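Local coordinates for chintase (Rhizomucor miehei, PDB 5YUQ), which hydrolyses the beta-1,4 linkages of chitin, as a fungal chitinase of glycoside hydrolase family 18 whose active site forms a tunnel, at residues His24-Ala30 / Ser59-Gly65; Ser70-Asp75 / Val115-Asp121; Ile186-Gly192 / Leu251-Gln257. One frame throughout, in Å; residues are numbered along the deposited sequence.

Interaction 1 of 3, residues His24-Ala30 / Ser59-Gly65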
loop_
_atom_site.group_PDB
_atom_site.type_symbol
_atom_site.label_atom_id
_atom_site.label_comp_id
_atom_site.label_asym_id
_atom_site.label_seq_id
_atom_site.Cartn_x
_atom_site.Cartn_y
_atom_site.Cartn_z
ATOM N N HIS A 24 -7.283 10.793 8.805
ATOM C CA HIS A 24 -6.854 11.246 7.499
ATOM C C HIS A 24 -7.419 10.300 6.453
ATOM O O HIS A 24 -7.275 9.089 6.577
ATOM C CB HIS A 24 -5.314 11.226 7.483
ATOM C CG HIS A 24 -4.688 11.714 6.217
ATOM N ND1 HIS A 24 -3.452 11.269 5.796
ATOM C CD2 HIS A 24 -5.082 12.640 5.310
ATOM C CE1 HIS A 24 -3.122 11.883 4.673
ATOM N NE2 HIS A 24 -4.090 12.723 4.358
ATOM N N ILE A 25 -8.091 10.844 5.443
ATOM C CA ILE A 25 -8.561 10.024 4.329
ATOM C C ILE A 25 -7.616 10.249 3.165
ATOM O O ILE A 25 -7.245 11.392 2.887
ATOM C CB ILE A 25 -9.986 10.406 3.885
ATOM C CG1 ILE A 25 -11.006 10.038 4.967
ATOM C CG2 ILE A 25 -10.362 9.695 2.585
ATOM C CD1 ILE A 25 -11.185 8.551 5.187
ATOM N N VAL A 26 -7.189 9.172 2.516
ATOM C CA VAL A 26 -6.337 9.277 1.335
ATOM C C VAL A 26 -7.113 8.710 0.162
ATOM O O VAL A 26 -7.443 7.530 0.138
ATOM C CB VAL A 26 -5.008 8.529 1.520
ATOM C CG1 VAL A 26 -4.027 8.934 0.433
ATOM C CG2 VAL A 26 -4.416 8.862 2.881
ATOM N N TYR A 27 -7.434 9.571 -0.794
ATOM C CA TYR A 27 -8.358 9.219 -1.865
ATOM C C TYR A 27 -7.579 8.738 -3.090
ATOM O O TYR A 27 -6.822 9.492 -3.688
ATOM C CB TYR A 27 -9.225 10.432 -2.216
ATOM C CG TYR A 27 -10.390 10.115 -3.119
ATOM C CD1 TYR A 27 -10.205 9.902 -4.479
ATOM C CD2 TYR A 27 -11.676 10.054 -2.613
ATOM C CE1 TYR A 27 -11.272 9.604 -5.308
ATOM C CE2 TYR A 27 -12.750 9.766 -3.431
ATOM C CZ TYR A 27 -12.541 9.552 -4.775
ATOM O OH TYR A 27 -13.616 9.252 -5.580
ATOM N N ALA A 28 -7.791 7.477 -3.465
ATOM C CA ALA A 28 -7.025 6.836 -4.535
ATOM C C ALA A 28 -7.919 6.525 -5.737
ATOM O O ALA A 28 -9.024 6.038 -5.537
ATOM C CB ALA A 28 -6.428 5.542 -4.001
ATOM N N PHE A 29 -7.483 6.779 -6.976
ATOM C CA PHE A 29 -6.230 7.437 -7.342
ATOM C C PHE A 29 -6.509 8.471 -8.427
ATOM O O PHE A 29 -7.405 8.286 -9.257
ATOM C CB PHE A 29 -5.261 6.431 -7.988
ATOM C CG PHE A 29 -4.617 5.473 -7.021
ATOM C CD1 PHE A 29 -3.660 5.920 -6.116
ATOM C CD2 PHE A 29 -4.939 4.122 -7.046
ATOM C CE1 PHE A 29 -3.065 5.035 -5.230
ATOM C CE2 PHE A 29 -4.350 3.234 -6.166
ATOM C CZ PHE A 29 -3.413 3.693 -5.251
ATOM N N ALA A 30 -5.721 9.539 -8.452
ATOM C CA ALA A 30 -5.623 10.373 -9.642
ATOM C C ALA A 30 -4.420 9.837 -10.404
ATOM O O ALA A 30 -3.361 9.634 -9.816
ATOM C CB ALA A 30 -5.417 11.822 -9.265
ATOM N N SER A 59 -8.870 15.611 7.763
ATOM C CA SER A 59 -7.973 15.927 6.661
ATOM C C SER A 59 -8.128 14.927 5.522
ATOM O O SER A 59 -8.330 13.733 5.754
ATOM C CB SER A 59 -6.521 15.896 7.141
ATOM O OG SER A 59 -6.243 16.970 8.013
ATOM N N ILE A 60 -8.033 15.413 4.288
ATOM C CA ILE A 60 -8.104 14.525 3.132
ATOM C C ILE A 60 -7.021 14.857 2.116
ATOM O O ILE A 60 -6.813 16.018 1.764
ATOM C CB ILE A 60 -9.520 14.524 2.479
ATOM C CG1 ILE A 60 -9.537 13.671 1.203
ATOM C CG2 ILE A 60 -9.987 15.942 2.181
ATOM C CD1 ILE A 60 -10.950 13.246 0.781
ATOM N N SER A 61 -6.312 13.827 1.669
ATOM C CA SER A 61 -5.317 13.964 0.623
ATOM C C SER A 61 -5.757 13.191 -0.601
ATOM O O SER A 61 -6.459 12.196 -0.489
ATOM C CB SER A 61 -3.974 13.389 1.071
ATOM O OG SER A 61 -3.434 14.133 2.147
ATOM N N LEU A 62 -5.327 13.647 -1.769
ATOM C CA LEU A 62 -5.492 12.882 -2.993
ATOM C C LEU A 62 -4.224 12.084 -3.242
ATOM O O LEU A 62 -3.116 12.631 -3.159
ATOM C CB LEU A 62 -5.743 13.820 -4.170
ATOM C CG LEU A 62 -5.888 13.187 -5.552
ATOM C CD1 LEU A 62 -7.097 12.270 -5.596
ATOM C CD2 LEU A 62 -5.983 14.283 -6.600
ATOM N N SER A 63 -4.391 10.794 -3.518
ATOM C CA SER A 63 -3.272 9.943 -3.895
ATOM C C SER A 63 -3.114 9.957 -5.402
ATOM O O SER A 63 -4.072 9.712 -6.142
ATOM C CB SER A 63 -3.466 8.515 -3.393
ATOM O OG SER A 63 -2.276 7.756 -3.589
ATOM N N VAL A 64 -1.891 10.231 -5.842
ATOM C CA VAL A 64 -1.577 10.376 -7.254
ATOM C C VAL A 64 -0.653 9.242 -7.673
ATOM O O VAL A 64 0.433 9.079 -7.111
ATOM C CB VAL A 64 -0.873 11.735 -7.510
ATOM C CG1 VAL A 64 -0.443 11.865 -8.968
ATOM C CG2 VAL A 64 -1.787 12.882 -7.109
ATOM N N GLY A 65 -1.081 8.452 -8.652
ATOM C CA GLY A 65 -0.276 7.331 -9.107
ATOM C C GLY A 65 -1.017 6.031 -8.895
ATOM O O GLY A 65 -2.120 5.851 -9.416
#

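Interaction 2 of 3, residues Ser70-Asp75 / Val115-Asp121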
loop_
_atom_site.group_PDB
_atom_site.type_symbol
_atom_site.label_atom_id
_atom_site.label_comp_id
_atom_site.label_asym_id
_atom_site.label_seq_id
_atom_site.Cartn_x
_atom_site.Cartn_y
_atom_site.Cartn_z
ATOM N N SER A 70 1.163 4.711 -12.839
ATOM C CA SER A 70 2.570 5.088 -12.703
ATOM C C SER A 70 3.337 5.067 -14.022
ATOM O O SER A 70 4.557 5.209 -14.021
ATOM C CB SER A 70 3.262 4.178 -11.680
ATOM O OG SER A 70 2.778 4.445 -10.361
ATOM N N LEU A 71 2.627 4.931 -15.139
ATOM C CA LEU A 71 3.273 4.810 -16.455
ATOM C C LEU A 71 4.170 5.987 -16.787
ATOM O O LEU A 71 5.243 5.816 -17.366
ATOM C CB LEU A 71 2.224 4.699 -17.560
ATOM C CG LEU A 71 1.473 3.381 -17.705
ATOM C CD1 LEU A 71 0.370 3.514 -18.745
ATOM C CD2 LEU A 71 2.456 2.296 -18.094
ATOM N N TYR A 72 3.728 7.182 -16.414
ATOM C CA TYR A 72 4.315 8.393 -16.959
ATOM C C TYR A 72 5.112 9.254 -15.998
ATOM O O TYR A 72 5.668 10.253 -16.425
ATOM C CB TYR A 72 3.232 9.239 -17.642
ATOM C CG TYR A 72 2.551 8.490 -18.751
ATOM C CD1 TYR A 72 3.244 8.140 -19.902
ATOM C CD2 TYR A 72 1.223 8.115 -18.645
ATOM C CE1 TYR A 72 2.629 7.431 -20.917
ATOM C CE2 TYR A 72 0.597 7.409 -19.663
ATOM C CZ TYR A 72 1.309 7.076 -20.793
ATOM O OH TYR A 72 0.701 6.374 -21.806
ATOM N N PHE A 73 5.172 8.883 -14.719
ATOM C CA PHE A 73 5.943 9.668 -13.747
ATOM C C PHE A 73 7.363 9.965 -14.241
ATOM O O PHE A 73 7.810 11.112 -14.218
ATOM C CB PHE A 73 6.041 8.943 -12.404
ATOM C CG PHE A 73 4.872 9.174 -11.476
ATOM C CD1 PHE A 73 4.741 10.365 -10.783
ATOM C CD2 PHE A 73 3.949 8.169 -11.252
ATOM C CE1 PHE A 73 3.675 10.565 -9.905
ATOM C CE2 PHE A 73 2.886 8.364 -10.378
ATOM C CZ PHE A 73 2.751 9.555 -9.710
ATOM N N SER A 74 8.077 8.938 -14.688
ATOM C CA SER A 74 9.465 9.141 -15.105
ATOM C C SER A 74 9.564 10.121 -16.265
ATOM O O SER A 74 10.333 11.072 -16.200
ATOM C CB SER A 74 10.117 7.811 -15.476
ATOM O OG SER A 74 11.468 8.019 -15.875
ATOM N N ASP A 75 8.772 9.900 -17.312
ATOM C CA ASP A 75 8.766 10.807 -18.460
ATOM C C ASP A 75 8.383 12.226 -18.061
ATOM O O ASP A 75 9.003 13.191 -18.502
ATOM C CB ASP A 75 7.794 10.310 -19.533
ATOM C CG ASP A 75 8.284 9.067 -20.244
ATOM O OD1 ASP A 75 9.491 8.749 -20.151
ATOM O OD2 ASP A 75 7.454 8.404 -20.904
ATOM N N VAL A 115 4.370 -1.957 -12.883
ATOM C CA VAL A 115 3.882 -2.236 -14.230
ATOM C C VAL A 115 5.059 -2.266 -15.209
ATOM O O VAL A 115 5.896 -1.356 -15.227
ATOM C CB VAL A 115 2.792 -1.232 -14.648
ATOM C CG1 VAL A 115 2.560 -1.268 -16.143
ATOM C CG2 VAL A 115 1.500 -1.530 -13.899
ATOM N N ALA A 116 5.141 -3.335 -15.995
ATOM C CA ALA A 116 6.343 -3.626 -16.777
ATOM C C ALA A 116 6.763 -2.508 -17.732
ATOM O O ALA A 116 7.957 -2.266 -17.935
ATOM C CB ALA A 116 6.163 -4.930 -17.539
ATOM N N CYS A 117 5.783 -1.839 -18.328
ATOM C CA CYS A 117 6.063 -0.829 -19.341
ATOM C C CYS A 117 6.081 0.598 -18.784
ATOM O O CYS A 117 6.081 1.577 -19.545
ATOM C CB CYS A 117 5.069 -0.944 -20.502
ATOM S SG CYS A 117 3.365 -0.601 -20.030
ATOM N N ASN A 118 6.098 0.724 -17.456
ATOM C CA ASN A 118 6.333 2.030 -16.836
ATOM C C ASN A 118 7.571 2.703 -17.403
ATOM O O ASN A 118 8.579 2.039 -17.663
ATOM C CB ASN A 118 6.531 1.878 -15.324
ATOM C CG ASN A 118 5.231 1.751 -14.566
ATOM O OD1 ASN A 118 4.139 1.901 -15.123
ATOM N ND2 ASN A 118 5.341 1.483 -13.274
ATOM N N SER A 119 7.513 4.017 -17.590
ATOM C CA SER A 119 8.718 4.755 -17.946
ATOM C C SER A 119 9.669 4.744 -16.748
ATOM O O SER A 119 9.238 4.645 -15.600
ATOM C CB SER A 119 8.397 6.183 -18.392
ATOM O OG SER A 119 7.719 6.922 -17.387
ATOM N N LYS A 120 10.966 4.828 -17.019
ATOM C CA LYS A 120 11.970 4.776 -15.961
ATOM C C LYS A 120 13.202 5.550 -16.399
ATOM O O LYS A 120 13.492 5.636 -17.588
ATOM C CB LYS A 120 12.343 3.330 -15.654
ATOM C CG LYS A 120 12.813 2.562 -16.872
ATOM C CD LYS A 120 13.197 1.136 -16.530
ATOM C CE LYS A 120 12.022 0.352 -15.966
ATOM N NZ LYS A 120 10.820 0.305 -16.859
ATOM N N ASP A 121 13.919 6.117 -15.438
ATOM C CA ASP A 121 15.120 6.891 -15.715
ATOM C C ASP A 121 16.039 6.798 -14.511
ATOM O O ASP A 121 15.567 6.704 -13.377
ATOM C CB ASP A 121 14.762 8.349 -15.988
ATOM C CG ASP A 121 15.927 9.140 -16.532
ATOM O OD1 ASP A 121 16.099 9.170 -17.768
ATOM O OD2 ASP A 121 16.671 9.739 -15.726
HETATM O O HOH W 1 7.145 6.111 -14.262
HETATM O O HOH W 2 1.540 2.138 -14.063
#

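Interaction 3 of 3, residues Ile186-Gly192 / Leu251-Gln257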
loop_
_atom_site.group_PDB
_atom_site.type_symbol
_atom_site.label_atom_id
_atom_site.label_comp_id
_atom_site.label_asym_id
_atom_site.label_seq_id
_atom_site.Cartn_x
_atom_site.Cartn_y
_atom_site.Cartn_z
ATOM N N ILE A 186 3.450 -15.186 -6.213
ATOM C CA ILE A 186 3.959 -16.205 -7.167
ATOM C C ILE A 186 5.399 -16.075 -7.627
ATOM O O ILE A 186 5.906 -16.983 -8.202
ATOM C CB ILE A 186 3.131 -16.346 -8.452
ATOM C CG1 ILE A 186 3.083 -15.042 -9.260
ATOM C CG2 ILE A 186 1.747 -16.793 -8.116
ATOM C CD1 ILE A 186 2.544 -15.276 -10.640
ATOM N N ARG A 187 6.013 -14.928 -7.377
ATOM C CA ARG A 187 7.412 -14.774 -7.753
ATOM C C ARG A 187 8.311 -15.524 -6.775
ATOM O O ARG A 187 9.517 -15.635 -6.980
ATOM C CB ARG A 187 7.806 -13.293 -7.834
ATOM C CG ARG A 187 7.439 -12.624 -9.161
ATOM C CD ARG A 187 7.433 -11.096 -9.053
ATOM N NE ARG A 187 6.072 -10.560 -9.068
ATOM C CZ ARG A 187 5.640 -9.573 -8.287
ATOM N NH1 ARG A 187 6.464 -9.001 -7.417
ATOM N NH2 ARG A 187 4.384 -9.155 -8.375
ATOM N N ASP A 188 7.707 -16.053 -5.719
ATOM C CA ASP A 188 8.435 -16.804 -4.702
ATOM C C ASP A 188 8.143 -18.298 -4.767
ATOM O O ASP A 188 7.027 -18.711 -5.089
ATOM C CB ASP A 188 8.058 -16.280 -3.325
ATOM C CG ASP A 188 8.418 -14.837 -3.160
ATOM O OD1 ASP A 188 9.628 -14.561 -3.067
ATOM O OD2 ASP A 188 7.509 -13.984 -3.148
ATOM N N LYS A 189 9.156 -19.099 -4.448
ATOM C CA LYS A 189 9.035 -20.559 -4.448
ATOM C C LYS A 189 8.084 -21.101 -3.378
ATOM O O LYS A 189 7.385 -22.091 -3.608
ATOM C CB LYS A 189 10.417 -21.192 -4.279
ATOM C CG LYS A 189 11.309 -21.098 -5.515
ATOM C CD LYS A 189 11.160 -22.324 -6.407
ATOM C CE LYS A 189 12.014 -22.218 -7.666
ATOM N NZ LYS A 189 11.495 -21.171 -8.594
ATOM N N ASN A 190 8.067 -20.456 -2.215
ATOM C CA ASN A 190 7.232 -20.870 -1.095
ATOM C C ASN A 190 6.177 -19.824 -0.800
ATOM O O ASN A 190 6.345 -18.645 -1.126
ATOM C CB ASN A 190 8.080 -21.082 0.168
ATOM C CG ASN A 190 9.023 -22.252 0.048
ATOM O OD1 ASN A 190 8.659 -23.297 -0.487
ATOM N ND2 ASN A 190 10.240 -22.092 0.555
ATOM N N ALA A 191 5.089 -20.255 -0.173
ATOM C CA ALA A 191 4.132 -19.311 0.381
ATOM C C ALA A 191 4.822 -18.485 1.458
ATOM O O ALA A 191 5.728 -18.960 2.137
ATOM C CB ALA A 191 2.951 -20.051 0.972
ATOM N N GLY A 192 4.380 -17.246 1.620
ATOM C CA GLY A 192 4.844 -16.419 2.715
ATOM C C GLY A 192 3.709 -15.512 3.110
ATOM O O GLY A 192 2.640 -15.563 2.515
ATOM N N LEU A 251 3.523 -22.451 7.403
ATOM C CA LEU A 251 3.071 -21.655 6.269
ATOM C C LEU A 251 3.977 -21.779 5.054
ATOM O O LEU A 251 3.512 -21.721 3.917
ATOM C CB LEU A 251 2.990 -20.180 6.690
ATOM C CG LEU A 251 2.825 -19.119 5.596
ATOM C CD1 LEU A 251 1.478 -19.260 4.897
ATOM C CD2 LEU A 251 2.981 -17.709 6.187
ATOM N N TYR A 252 5.275 -21.935 5.292
ATOM C CA TYR A 252 6.265 -21.689 4.242
ATOM C C TYR A 252 6.504 -22.895 3.342
ATOM O O TYR A 252 7.604 -23.443 3.288
ATOM C CB TYR A 252 7.565 -21.182 4.873
ATOM C CG TYR A 252 7.337 -19.927 5.691
ATOM C CD1 TYR A 252 7.208 -18.689 5.077
ATOM C CD2 TYR A 252 7.220 -19.987 7.075
ATOM C CE1 TYR A 252 6.983 -17.541 5.815
ATOM C CE2 TYR A 252 6.987 -18.844 7.827
ATOM C CZ TYR A 252 6.871 -17.627 7.187
ATOM O OH TYR A 252 6.651 -16.489 7.920
ATOM N N VAL A 253 5.460 -23.285 2.621
ATOM C CA VAL A 253 5.489 -24.488 1.799
ATOM C C VAL A 253 5.532 -24.136 0.321
ATOM O O VAL A 253 5.162 -23.028 -0.066
ATOM C CB VAL A 253 4.244 -25.359 2.072
ATOM C CG1 VAL A 253 4.196 -25.757 3.535
ATOM C CG2 VAL A 253 2.972 -24.615 1.679
ATOM N N PRO A 254 6.001 -25.070 -0.517
ATOM C CA PRO A 254 6.095 -24.762 -1.947
ATOM C C PRO A 254 4.737 -24.437 -2.567
ATOM O O PRO A 254 3.731 -25.073 -2.233
ATOM C CB PRO A 254 6.667 -26.055 -2.534
ATOM C CG PRO A 254 7.481 -26.613 -1.416
ATOM C CD PRO A 254 6.663 -26.344 -0.188
ATOM N N ILE A 255 4.713 -23.437 -3.444
ATOM C CA ILE A 255 3.483 -23.041 -4.128
ATOM C C ILE A 255 3.602 -23.165 -5.638
ATOM O O ILE A 255 4.703 -23.253 -6.185
ATOM C CB ILE A 255 3.081 -21.592 -3.803
ATOM C CG1 ILE A 255 4.226 -20.625 -4.113
ATOM C CG2 ILE A 255 2.643 -21.475 -2.343
ATOM C CD1 ILE A 255 3.792 -19.166 -4.128
ATOM N N SER A 256 2.459 -23.176 -6.314
ATOM C CA SER A 256 2.460 -23.089 -7.763
ATOM C C SER A 256 2.881 -21.684 -8.168
ATOM O O SER A 256 2.383 -20.697 -7.617
ATOM C CB SER A 256 1.073 -23.389 -8.329
ATOM O OG SER A 256 1.015 -23.025 -9.700
ATOM N N GLN A 257 3.799 -21.594 -9.124
ATOM C CA GLN A 257 4.197 -20.304 -9.666
ATOM C C GLN A 257 3.659 -20.123 -11.081
ATOM O O GLN A 257 3.986 -19.146 -11.747
ATOM C CB GLN A 257 5.720 -20.160 -9.659
ATOM C CG GLN A 257 6.359 -20.217 -8.282
ATOM C CD GLN A 257 7.842 -19.901 -8.334
ATOM O OE1 GLN A 257 8.671 -20.787 -8.549
ATOM N NE2 GLN A 257 8.184 -18.632 -8.148
HETATM O O HOH W 3 7.321 -23.771 -5.689
#

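Interaction 1 of 3, residues His24-Ala30 / Ser59-Gly65
His24-Ala30 and Ser59-Gly65 run side by side as parallel strands, their axes 4.5 Å apart at closest approach and 26° apart in direction. The backbone ladder is regular at first: Ile25 N donates to Ser59 O (2.9 Å), Ser61 N to Ile25 O (2.9 Å), Tyr27 N to Ser61 O (2.8 Å) and Ser63 N to Tyr27 O (2.8 Å). Then the register slips by one residue. Phe29, which follows a cis peptide bond, is passed over, and the ladder resumes with Ala30 N to Ser63 O and Gly65 N to Ala30 O, both 2.8 Å. A non-proline cis peptide at this point is a known feature of family 18 barrels. Gly65 has backbone angles at which a CB would jam against the preceding carbonyl; Ser63, Val64 and Gly65 lie in the sequence that matches the family's SxGG signature.

Apart from Phe29, whose CA-CB bond points sideways, side chains alternate between two faces. On one, His24 NE2 and Ser61 OG share a 2.7 Å hydrogen bond, Val26 packs beside Ser63, and Ser63 OG lies 3.3 Å from Phe29 CE1, at the ring edge. On the other, Ile25 CG2 meets Ile60 CD1 at 4.0 Å, and Leu62 spans Tyr27 and Ala30.

The second face is the outer one: Tyr27 and Ile60 pack on helix 43-55, and Tyr27 OH bonds Asp10 and Gln45. The first faces the barrel interior, where Ser63 OG bonds Asn103 of strand 101-105. Strands 4-9 and 101-105 flank the pair, making these the second and third strands of the TIM barrel.

Interaction 2 of 3, residues Ser70-Asp75 / Val115-Asp121
Val115 opens a type I beta turn that ends at Asn118, closed by Asn118 N donating to Val115 O (3.1 Å). Val115 CG1 touches Leu71 CD2 at 4.1 Å, and the same CD2 rests 3.6 Å from Cys117 SG, so the leucine lies against the disulfide that Cys117 forms with Cys274. Asn118 turns its amide towards Ser70-Leu71: OD1 is 3.3 Å from Leu71 CA and accepts from water 2 (2.8 Å), which in turn accepts from Ser70 N (2.9 Å).

Ser119 makes the direct polar link. Both its N (2.9 Å) and its OG (2.7 Å) donate to Leu71 O, while OG also accepts from Asp75 N (3.2 Å) in the first turn of helix 73-78. Water 1 extends the link, donating to Ser70 O and Ser119 O and accepting from Ser74 N. The two segments follow strands 59-65 and 101-105, neighbours in the TIM barrel, and meet beyond their C-terminal ends, where such enzymes carry their active sites.

Lys120 curls back on its own segment, NZ donating to Asn118 O at 2.9 Å. At Asp121 the chain nears helix 124-139: Ser74 OG lies 3.3 Å from Asp121 CB and bonds Asp124 OD1, while Asp124 OD2 accepts from Asp121 N and Asp121 OD2 from Asn123 N.

Interaction 3 of 3, residues Ile186-Gly192 / Leu251-Gln257
Two irregular segments, Ile186-Gly192 and Leu251-Gln257, can pair through backbone hydrogen bonds without forming a regular strand. Here the register runs in opposite senses, from Ile186 beside Gln257 to Ala191 beside Tyr252, with one isolated beta bridge where Asn190 and Pro254 bring their CA atoms to 4.1 Å. Two backbone bonds frame that bridge: Ile255 N donates to Lys189 O (3.0 Å) and Ala191 N to Val253 O (2.8 Å). Proline has no NH to offer, so Asn190 OD1 gains no hydrogen bond from Pro254 N despite lying 3.2 Å away; Asn190 ND2 is satisfied by Thr204 O instead. Lys189 O takes a second hydrogen from water 3, which also donates to Ile255 O, each at 2.7 Å.

Gln257 uses both ends of its amide. NE2 donates to Ile186 O at 2.8 Å, and OE1 accepts from Lys189 NZ at 2.9 Å. One group misses out: Ala191 O is buried without a hydrogen-bonding partner, with Tyr252 CD1 at 3.3 Å and a CA-H...O contact from Tyr252 CA at 3.5 Å. Beneath the polar line, Ala191 CB packs on Ile255 CG2 (3.6 Å), and both Ala191 and Leu251 touch Val323 of strand 322-325.

Tyr252 centres an inverse gamma turn, with Val253 N donating to Leu251 O at 2.8 Å. The first segment follows the sixth barrel strand, 175-178; the second lies in the long excursion between strands 228-240 and 346-350, consistent with the insertion between the seventh and eighth strands found in many family 18 chitinases.

In the fold
The three contacts illustrate how bonding changes with depth in a barrel. Interaction 1 is almost wholly buried and rests on a repeating backbone ladder between neighbouring strands. Interactions 2 and 3 are partly buried, lie farther from the chain's centre, and join mainly loop segments through a mixture of backbone, side-chain and water-mediated hydrogen bonds, one beside a disulfide, the other with a single beta bridge. Interactions 1 and 2 share a connection: strand 59-65 runs on towards helix 73-78, and Phe73 packs against Val64 and Gly65. Interaction 3 touches neither. It lies across the chain's centre from interaction 1, about 33 Å between centres, and joins loops that follow later strands of the barrel.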